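Local structure of apical membrane antigen 1 (4APM) at residues D65-I70 against A200-G205; K23-G28 against C51-K56; A130-N135 against E157-L162. The protein is a parasite surface antigen of the moving junction that probably serves host cell invasion, seen here as its three-domain extracellular portion with bound calcium. All blocks are in the same frame, centred on the assembly; numbering follows the deposited sequence.

Contact 1 (D65-I70 against A200-G205)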
loop_
_atom_site.group_PDB
_atom_site.type_symbol
_atom_site.label_atom_id
_atom_site.label_comp_id
_atom_site.label_asym_id
_atom_site.label_seq_id
_atom_site.Cartn_x
_atom_site.Cartn_y
_atom_site.Cartn_z
ATOM N N ASP A 65 -20.274 -11.020 1.266
ATOM C CA ASP A 65 -18.807 -11.048 1.319
ATOM C C ASP A 65 -18.220 -11.511 -0.021
ATOM O O ASP A 65 -18.694 -12.501 -0.604
ATOM C CB ASP A 65 -18.295 -11.939 2.443
ATOM C CG ASP A 65 -16.771 -11.922 2.545
ATOM O OD1 ASP A 65 -16.197 -10.850 2.837
ATOM O OD2 ASP A 65 -16.142 -12.968 2.322
ATOM N N PHE A 66 -17.241 -10.758 -0.538
ATOM C CA PHE A 66 -16.762 -10.996 -1.886
ATOM C C PHE A 66 -16.089 -12.351 -2.045
ATOM O O PHE A 66 -15.975 -12.841 -3.154
ATOM C CB PHE A 66 -15.906 -9.848 -2.436
ATOM C CG PHE A 66 -14.498 -9.773 -1.867
ATOM C CD1 PHE A 66 -14.273 -9.768 -0.489
ATOM C CD2 PHE A 66 -13.405 -9.642 -2.723
ATOM C CE1 PHE A 66 -12.984 -9.688 0.018
ATOM C CE2 PHE A 66 -12.112 -9.525 -2.219
ATOM C CZ PHE A 66 -11.903 -9.545 -0.851
ATOM N N LEU A 67 -15.747 -12.991 -0.928
ATOM C CA LEU A 67 -15.115 -14.309 -0.971
ATOM C C LEU A 67 -16.115 -15.476 -1.019
ATOM O O LEU A 67 -15.703 -16.639 -1.118
ATOM C CB LEU A 67 -14.106 -14.492 0.181
ATOM C CG LEU A 67 -12.887 -13.536 0.235
ATOM C CD1 LEU A 67 -11.814 -13.954 1.252
ATOM C CD2 LEU A 67 -12.265 -13.340 -1.140
ATOM N N ASN A 68 -17.418 -15.177 -0.978
ATOM C CA ASN A 68 -18.444 -16.203 -1.301
ATOM C C ASN A 68 -18.318 -16.621 -2.747
ATOM O O ASN A 68 -17.922 -15.810 -3.582
ATOM C CB ASN A 68 -19.851 -15.650 -1.075
ATOM C CG ASN A 68 -20.135 -15.417 0.371
ATOM O OD1 ASN A 68 -19.259 -15.606 1.202
ATOM N ND2 ASN A 68 -21.335 -14.948 0.685
ATOM N N ARG A 69 -18.704 -17.854 -3.069
ATOM C CA ARG A 69 -18.680 -18.295 -4.463
ATOM C C ARG A 69 -19.659 -17.500 -5.314
ATOM O O ARG A 69 -20.735 -17.136 -4.859
ATOM C CB ARG A 69 -19.008 -19.782 -4.569
ATOM C CG ARG A 69 -18.141 -20.660 -3.703
ATOM C CD ARG A 69 -18.231 -22.110 -4.132
ATOM N NE ARG A 69 -17.454 -22.937 -3.222
ATOM C CZ ARG A 69 -16.195 -23.307 -3.433
ATOM N NH1 ARG A 69 -15.571 -22.994 -4.572
ATOM N NH2 ARG A 69 -15.571 -24.028 -2.519
ATOM N N ILE A 70 -19.308 -17.289 -6.572
ATOM C CA ILE A 70 -20.187 -16.613 -7.519
ATOM C C ILE A 70 -21.389 -17.518 -7.820
ATOM O O ILE A 70 -22.374 -17.098 -8.427
ATOM C CB ILE A 70 -19.413 -16.267 -8.806
ATOM C CG1 ILE A 70 -20.126 -15.197 -9.619
ATOM C CG2 ILE A 70 -19.123 -17.514 -9.629
ATOM C CD1 ILE A 70 -19.278 -14.676 -10.765
ATOM N N ALA A 200 -7.577 -6.396 7.361
ATOM C CA ALA A 200 -6.211 -6.004 7.046
ATOM C C ALA A 200 -5.391 -7.245 6.682
ATOM O O ALA A 200 -4.307 -7.146 6.149
ATOM C CB ALA A 200 -5.583 -5.292 8.218
ATOM N N HIS A 201 -5.944 -8.411 6.970
ATOM C CA HIS A 201 -5.194 -9.663 6.920
ATOM C C HIS A 201 -5.449 -10.327 5.584
ATOM O O HIS A 201 -4.912 -11.389 5.301
ATOM C CB HIS A 201 -5.633 -10.597 8.085
ATOM C CG HIS A 201 -7.142 -10.868 8.126
ATOM N ND1 HIS A 201 -8.035 -9.960 8.580
ATOM C CD2 HIS A 201 -7.891 -11.985 7.725
ATOM C CE1 HIS A 201 -9.292 -10.465 8.471
ATOM N NE2 HIS A 201 -9.204 -11.697 7.947
ATOM N N LEU A 202 -6.287 -9.697 4.766
ATOM C CA LEU A 202 -6.531 -10.130 3.395
ATOM C C LEU A 202 -5.539 -9.475 2.433
ATOM O O LEU A 202 -5.185 -8.290 2.582
ATOM C CB LEU A 202 -7.968 -9.798 2.979
ATOM C CG LEU A 202 -9.085 -10.838 3.158
ATOM C CD1 LEU A 202 -8.972 -11.669 4.438
ATOM C CD2 LEU A 202 -10.471 -10.219 3.044
ATOM N N TYR A 203 -5.083 -10.255 1.446
ATOM C CA TYR A 203 -4.171 -9.768 0.415
ATOM C C TYR A 203 -4.795 -10.011 -0.948
ATOM O O TYR A 203 -4.945 -11.159 -1.356
ATOM C CB TYR A 203 -2.864 -10.544 0.464
ATOM C CG TYR A 203 -2.081 -10.377 1.726
ATOM C CD1 TYR A 203 -2.478 -10.999 2.911
ATOM C CD2 TYR A 203 -0.918 -9.614 1.728
ATOM C CE1 TYR A 203 -1.765 -10.834 4.056
ATOM C CE2 TYR A 203 -0.171 -9.474 2.861
ATOM C CZ TYR A 203 -0.602 -10.094 4.023
ATOM O OH TYR A 203 0.138 -9.921 5.156
ATOM N N TYR A 204 -5.158 -8.940 -1.641
ATOM C CA TYR A 204 -5.613 -9.024 -3.038
ATOM C C TYR A 204 -4.402 -8.884 -3.954
ATOM O O TYR A 204 -3.590 -7.973 -3.798
ATOM C CB TYR A 204 -6.604 -7.893 -3.328
ATOM C CG TYR A 204 -7.300 -7.967 -4.679
ATOM C CD1 TYR A 204 -6.668 -7.521 -5.843
ATOM C CD2 TYR A 204 -8.602 -8.443 -4.782
ATOM C CE1 TYR A 204 -7.321 -7.569 -7.075
ATOM C CE2 TYR A 204 -9.257 -8.521 -6.009
ATOM C CZ TYR A 204 -8.609 -8.085 -7.150
ATOM O OH TYR A 204 -9.237 -8.140 -8.349
ATOM N N GLY A 205 -4.286 -9.750 -4.944
ATOM C CA GLY A 205 -3.181 -9.592 -5.865
ATOM C C GLY A 205 -3.390 -10.320 -7.157
ATOM O O GLY A 205 -4.426 -10.967 -7.371
#
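Phe66 and Leu202 reach for each other from opposite directions and meet through a ring edge and a methyl group: CD2 of Leu202 lies in the plane of the Phe66 ring, 4.0 Å from CE1. The same edge, a little further round, faces Tyr204, with Phe66 CE2 and Tyr204 CD2 4.5 Å apart. Each of these atoms is near the plane of the other ring, an edge-to-edge approach rather than a stack. Leu67 adds the third apolar touch, its CD1 standing 4.4 Å from Leu202 CD2, while its other methyl, CD2, sits 3.7 Å above the plane of the Phe66 ring and over its centre. One leucine thus covers a face of the ring while another abuts its edge. The Phe66 ring gets there because CG lies between the backbone N and the carbonyl carbon (chi1 75°).

The fold explains the setting. Leu202 and Tyr204 lie on strand 202-205 of a five-stranded antiparallel sheet, consistent with the PAN-type core expected of the first domain in this family, and residues 65-70 belong to a long loop laid against it. Phe66 also packs on Val57, Ile58 and Leu60 of strand 56-60 and on Val151 of strand 150-153.

The polar interactions shape the loop itself. A type I beta turn from Asp65 to Asn68 is closed by Asn68 N to Asp65 O at 3.0 Å, and the carboxylate of Asp65 folds back so that OD2 takes a weak bond from Leu67 N, 3.3 Å long and bent to 144°. The turn presents Phe66 and Leu67 side by side at its two central positions, both directed to the strand. Backbone bonds to Leu80 and Ala81 join the loop to its own return path.

Contact 2 (K23-G28 against C51-K56)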
loop_
_atom_site.group_PDB
_atom_site.type_symbol
_atom_site.label_atom_id
_atom_site.label_comp_id
_atom_site.label_asym_id
_atom_site.label_seq_id
_atom_site.Cartn_x
_atom_site.Cartn_y
_atom_site.Cartn_z
ATOM N N LYS A 23 7.610 1.312 -10.088
ATOM C CA LYS A 23 8.582 0.218 -10.292
ATOM C C LYS A 23 8.259 -1.058 -9.521
ATOM O O LYS A 23 8.345 -2.125 -10.085
ATOM C CB LYS A 23 10.001 0.633 -9.920
ATOM C CG LYS A 23 10.548 1.848 -10.637
ATOM C CD LYS A 23 12.063 1.872 -10.414
ATOM C CE LYS A 23 12.641 3.269 -10.503
ATOM N NZ LYS A 23 12.528 3.864 -11.861
ATOM N N SER A 24 8.039 -0.953 -8.203
ATOM C CA SER A 24 7.882 -2.153 -7.360
ATOM C C SER A 24 6.543 -2.871 -7.555
ATOM O O SER A 24 6.472 -4.096 -7.427
ATOM C CB SER A 24 8.039 -1.789 -5.902
ATOM O OG SER A 24 7.075 -0.833 -5.538
ATOM N N HIS A 25 5.497 -2.116 -7.902
ATOM C CA HIS A 25 4.188 -2.684 -8.210
ATOM C C HIS A 25 3.857 -2.603 -9.705
ATOM O O HIS A 25 3.533 -3.605 -10.327
ATOM C CB HIS A 25 3.120 -1.961 -7.362
ATOM C CG HIS A 25 1.764 -2.577 -7.440
ATOM N ND1 HIS A 25 0.684 -1.900 -7.915
ATOM C CD2 HIS A 25 1.323 -3.852 -7.116
ATOM C CE1 HIS A 25 -0.392 -2.698 -7.870
ATOM N NE2 HIS A 25 -0.000 -3.897 -7.372
ATOM N N GLY A 26 3.889 -1.403 -10.273
ATOM C CA GLY A 26 3.866 -1.215 -11.733
ATOM C C GLY A 26 2.479 -1.261 -12.365
ATOM O O GLY A 26 2.339 -1.183 -13.577
ATOM N N SER A 27 1.437 -1.349 -11.547
ATOM C CA SER A 27 0.082 -1.366 -12.078
ATOM C C SER A 27 -0.857 -0.618 -11.109
ATOM O O SER A 27 -0.391 0.067 -10.176
ATOM C CB SER A 27 -0.365 -2.808 -12.311
ATOM O OG SER A 27 -1.666 -2.840 -12.861
ATOM N N GLY A 28 -2.157 -0.704 -11.352
ATOM C CA GLY A 28 -3.117 0.012 -10.530
ATOM C C GLY A 28 -3.259 -0.686 -9.184
ATOM O O GLY A 28 -2.904 -1.843 -9.063
ATOM N N CYS A 51 2.940 -6.173 -6.292
ATOM C CA CYS A 51 2.725 -6.201 -4.867
ATOM C C CYS A 51 1.303 -6.686 -4.541
ATOM O O CYS A 51 0.339 -6.286 -5.191
ATOM C CB CYS A 51 2.910 -4.814 -4.300
ATOM S SG CYS A 51 4.571 -4.164 -4.522
ATOM N N PRO A 52 1.175 -7.551 -3.521
ATOM C CA PRO A 52 -0.151 -7.785 -2.966
ATOM C C PRO A 52 -0.618 -6.513 -2.247
ATOM O O PRO A 52 0.213 -5.655 -1.905
ATOM C CB PRO A 52 0.098 -8.919 -1.957
ATOM C CG PRO A 52 1.601 -8.879 -1.649
ATOM C CD PRO A 52 2.239 -7.842 -2.534
ATOM N N VAL A 53 -1.929 -6.332 -2.144
ATOM C CA VAL A 53 -2.522 -5.145 -1.540
ATOM C C VAL A 53 -3.276 -5.557 -0.250
ATOM O O VAL A 53 -4.303 -6.236 -0.311
ATOM C CB VAL A 53 -3.501 -4.476 -2.538
ATOM C CG1 VAL A 53 -4.065 -3.198 -1.964
ATOM C CG2 VAL A 53 -2.802 -4.198 -3.885
ATOM N N MET A 54 -2.743 -5.204 0.912
ATOM C CA MET A 54 -3.357 -5.638 2.171
ATOM C C MET A 54 -4.677 -4.886 2.411
ATOM O O MET A 54 -4.799 -3.692 2.105
ATOM C CB MET A 54 -2.422 -5.413 3.352
ATOM C CG MET A 54 -1.164 -6.238 3.325
ATOM S SD MET A 54 -0.132 -5.914 4.768
ATOM C CE MET A 54 -0.924 -6.906 6.048
ATOM N N GLY A 55 -5.672 -5.595 2.925
ATOM C CA GLY A 55 -6.916 -4.946 3.284
ATOM C C GLY A 55 -7.818 -4.578 2.120
ATOM O O GLY A 55 -8.873 -3.973 2.331
ATOM N N LYS A 56 -7.437 -4.920 0.892
ATOM C CA LYS A 56 -8.325 -4.636 -0.229
ATOM C C LYS A 56 -9.440 -5.647 -0.270
ATOM O O LYS A 56 -9.185 -6.849 -0.425
ATOM C CB LYS A 56 -7.580 -4.631 -1.572
ATOM C CG LYS A 56 -8.494 -4.532 -2.794
ATOM C CD LYS A 56 -7.698 -4.176 -4.039
ATOM C CE LYS A 56 -8.495 -4.400 -5.316
ATOM N NZ LYS A 56 -7.747 -3.801 -6.473
#
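Cys51 packs beside the His25 imidazole, its CB 3.4 Å from CD2 of the ring and displaced from the ring plane. The sulfur lies further off: Cys51 SG is 5.1 Å from the centroid of the His25 ring and 71° from the ring normal, an oblique sulfur-aromatic approach, and it comes within 3.5 Å of the carbonyl oxygen Ser24 O. Val53 reaches the ring obliquely, its CG2 4.5 Å from His25 NE2. The amide Cys51 N is in the ring plane at the edge, but its 2.9 Å separation from His25 CD2 is short for a carbon atom, which leaves the assigned flip of the imidazole doubtful.

The ring is carried to this position by a side chain extended away from its own amide, with CG opposite the backbone N (chi1 -172°). As modelled, a weak bond of 3.2 Å from His25 ND1 to Ser27 O holds its far side to the loop that follows.

Two changes of chain direction frame the contact. Helix 21-24 ends just before His25, and Gly26 leaves helical geometry with a positive phi of 83°, turning the chain round the edge of the imidazole. Opposite, strand 53-54 lies at the margin of the five-stranded antiparallel sheet, and a type II beta turn from Val53 to Lys56, with Gly55 at its third position, leads into strand 56-60.

Further out, the disulfide from Cys51 to Cys217 ties residues 51-56 to the chain just after helix 213-216. A backbone bond between His25 and Lys50 adds a second link just before Cys51. Beyond the turn, the ammonium of Lys56 is gripped by three oxygens, Ile29 O, Tyr30 O and Gln167 OE1.

Contact 3 (A130-N135 against E157-L162)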
loop_
_atom_site.group_PDB
_atom_site.type_symbol
_atom_site.label_atom_id
_atom_site.label_comp_id
_atom_site.label_asym_id
_atom_site.label_seq_id
_atom_site.Cartn_x
_atom_site.Cartn_y
_atom_site.Cartn_z
ATOM N N ALA A 130 -0.224 -16.722 -5.092
ATOM C CA ALA A 130 -0.058 -16.002 -6.372
ATOM C C ALA A 130 0.394 -16.963 -7.467
ATOM O O ALA A 130 -0.119 -16.923 -8.579
ATOM C CB ALA A 130 0.955 -14.868 -6.227
ATOM N N GLU A 131 1.346 -17.825 -7.131
ATOM C CA GLU A 131 1.864 -18.823 -8.075
ATOM C C GLU A 131 0.757 -19.829 -8.406
ATOM O O GLU A 131 0.574 -20.238 -9.545
ATOM C CB GLU A 131 3.080 -19.535 -7.460
ATOM C CG GLU A 131 3.804 -20.507 -8.400
ATOM C CD GLU A 131 5.060 -21.089 -7.778
ATOM O OE1 GLU A 131 5.483 -20.590 -6.721
ATOM O OE2 GLU A 131 5.633 -22.044 -8.342
ATOM N N TYR A 132 -0.057 -20.144 -7.421
ATOM C CA TYR A 132 -1.125 -21.072 -7.657
ATOM C C TYR A 132 -2.158 -20.459 -8.625
ATOM O O TYR A 132 -2.620 -21.120 -9.557
ATOM C CB TYR A 132 -1.758 -21.456 -6.322
ATOM C CG TYR A 132 -2.947 -22.365 -6.459
ATOM C CD1 TYR A 132 -2.790 -23.682 -6.875
ATOM C CD2 TYR A 132 -4.221 -21.922 -6.130
ATOM C CE1 TYR A 132 -3.880 -24.526 -6.995
ATOM C CE2 TYR A 132 -5.310 -22.754 -6.240
ATOM C CZ TYR A 132 -5.127 -24.068 -6.658
ATOM O OH TYR A 132 -6.211 -24.915 -6.779
ATOM N N ALA A 133 -2.511 -19.193 -8.401
ATOM C CA ALA A 133 -3.368 -18.471 -9.334
ATOM C C ALA A 133 -2.741 -18.467 -10.748
ATOM O O ALA A 133 -3.452 -18.605 -11.750
ATOM C CB ALA A 133 -3.614 -17.041 -8.838
ATOM N N GLY A 134 -1.412 -18.363 -10.810
ATOM C CA GLY A 134 -0.682 -18.384 -12.076
ATOM C C GLY A 134 -0.663 -19.701 -12.849
ATOM O O GLY A 134 -0.344 -19.711 -14.034
ATOM N N ASN A 135 -1.025 -20.802 -12.181
ATOM C CA ASN A 135 -1.089 -22.131 -12.789
ATOM C C ASN A 135 -2.509 -22.604 -13.148
ATOM O O ASN A 135 -2.705 -23.799 -13.413
ATOM C CB ASN A 135 -0.527 -23.175 -11.816
ATOM C CG ASN A 135 0.976 -23.098 -11.677
ATOM O OD1 ASN A 135 1.667 -22.597 -12.561
ATOM N ND2 ASN A 135 1.484 -23.570 -10.558
ATOM N N GLU A 157 -5.761 -18.626 6.815
ATOM C CA GLU A 157 -4.766 -19.258 5.928
ATOM C C GLU A 157 -5.375 -19.996 4.746
ATOM O O GLU A 157 -5.123 -21.177 4.545
ATOM C CB GLU A 157 -3.835 -20.164 6.718
ATOM C CG GLU A 157 -2.956 -19.416 7.710
ATOM C CD GLU A 157 -2.102 -20.341 8.560
ATOM O OE1 GLU A 157 -2.343 -21.562 8.555
ATOM O OE2 GLU A 157 -1.185 -19.851 9.242
ATOM N N MET A 158 -6.169 -19.274 3.960
ATOM C CA MET A 158 -6.885 -19.837 2.851
ATOM C C MET A 158 -6.649 -18.960 1.637
ATOM O O MET A 158 -6.620 -17.724 1.745
ATOM C CB MET A 158 -8.383 -19.897 3.153
ATOM C CG MET A 158 -8.777 -20.896 4.249
ATOM S SD MET A 158 -8.555 -22.638 3.779
ATOM C CE MET A 158 -9.758 -22.833 2.469
ATOM N N CYS A 159 -6.458 -19.618 0.496
ATOM C CA CYS A 159 -6.166 -18.988 -0.763
ATOM C C CYS A 159 -7.421 -19.030 -1.641
ATOM O O CYS A 159 -7.886 -20.102 -1.993
ATOM C CB CYS A 159 -4.999 -19.736 -1.445
ATOM S SG CYS A 159 -4.544 -19.150 -3.103
ATOM N N HIS A 160 -7.950 -17.861 -1.995
ATOM C CA HIS A 160 -9.122 -17.770 -2.855
ATOM C C HIS A 160 -8.777 -17.313 -4.250
ATOM O O HIS A 160 -8.094 -16.300 -4.454
ATOM C CB HIS A 160 -10.149 -16.813 -2.258
ATOM C CG HIS A 160 -10.582 -17.174 -0.866
ATOM N ND1 HIS A 160 -11.736 -17.821 -0.611
ATOM C CD2 HIS A 160 -9.955 -16.983 0.361
ATOM C CE1 HIS A 160 -11.848 -18.021 0.716
ATOM N NE2 HIS A 160 -10.754 -17.504 1.308
ATOM N N ILE A 161 -9.295 -18.019 -5.237
ATOM C CA ILE A 161 -9.192 -17.542 -6.593
ATOM C C ILE A 161 -10.510 -16.884 -6.961
ATOM O O ILE A 161 -11.587 -17.430 -6.691
ATOM C CB ILE A 161 -8.829 -18.688 -7.569
ATOM C CG1 ILE A 161 -7.648 -19.501 -7.014
ATOM C CG2 ILE A 161 -8.539 -18.149 -8.965
ATOM C CD1 ILE A 161 -6.358 -18.726 -6.808
ATOM N N LEU A 162 -10.416 -15.685 -7.517
ATOM C CA LEU A 162 -11.577 -14.944 -7.933
ATOM C C LEU A 162 -11.924 -15.371 -9.338
ATOM O O LEU A 162 -11.036 -15.752 -10.104
ATOM C CB LEU A 162 -11.310 -13.434 -7.847
ATOM C CG LEU A 162 -11.023 -12.982 -6.410
ATOM C CD1 LEU A 162 -11.043 -11.473 -6.231
ATOM C CD2 LEU A 162 -12.020 -13.619 -5.469
#
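Gly134 N bonds to Ala130 O at 3.0 Å, a bond within the helix that brings Tyr132 and Ala133 up to Cys159 and Ile161. The Tyr132 hydroxyl is held separately, by the carbonyl of Leu108. Between the segments the contact is apolar. CD1 of Ile161 fits between the two helix residues, 3.8 Å from Ala133 CB and 3.9 Å from Tyr132 CD2, while Ile161 CG1 runs past Tyr132 CE2. The ring extends from the helix with CG trans to the backbone N (chi1 176°), which also brings CD2 to 4.1 Å from Cys159 SG. This sulfur-aromatic contact is oblique, with SG 5.4 Å from the Tyr132 centroid.

Helix 125-134 lies on a face of the five-stranded sheet, its segment axis 9.2 Å from that of strand 158-161 and inclined at 34°, a helix-on-sheet arrangement consistent with the PAN fold. The disulfide between Cys159 and Cys129 joins the same two elements. Cohesion here therefore combines one covalent link with non-directional contacts: the side chains meet across the segments through apolar and sulfur-aromatic contacts alone, while Leu108 O satisfies the Tyr132 hydroxyl.

In the fold
From the N terminus, contact 2 comes first: residues 51-56 return to residues 23-28 and close a loop holding strands 35-39 and 42-46. Only after this loop is complete does the long excursion of contact 1 begin, leaving at residues 65-70 and returning at 200-205. Contact 3 is nested within it, bringing 157-162 back to the helix at 130-135. None of the loops cross. All three reach the same five-stranded sheet: strands 53-54 and 202-205 are neighbours, linking contacts 1 and 2 by backbone bonds, while Leu67 touches His160 and Tyr204 touches Leu162 between contacts 1 and 3. Contacts 2 and 3 do not touch.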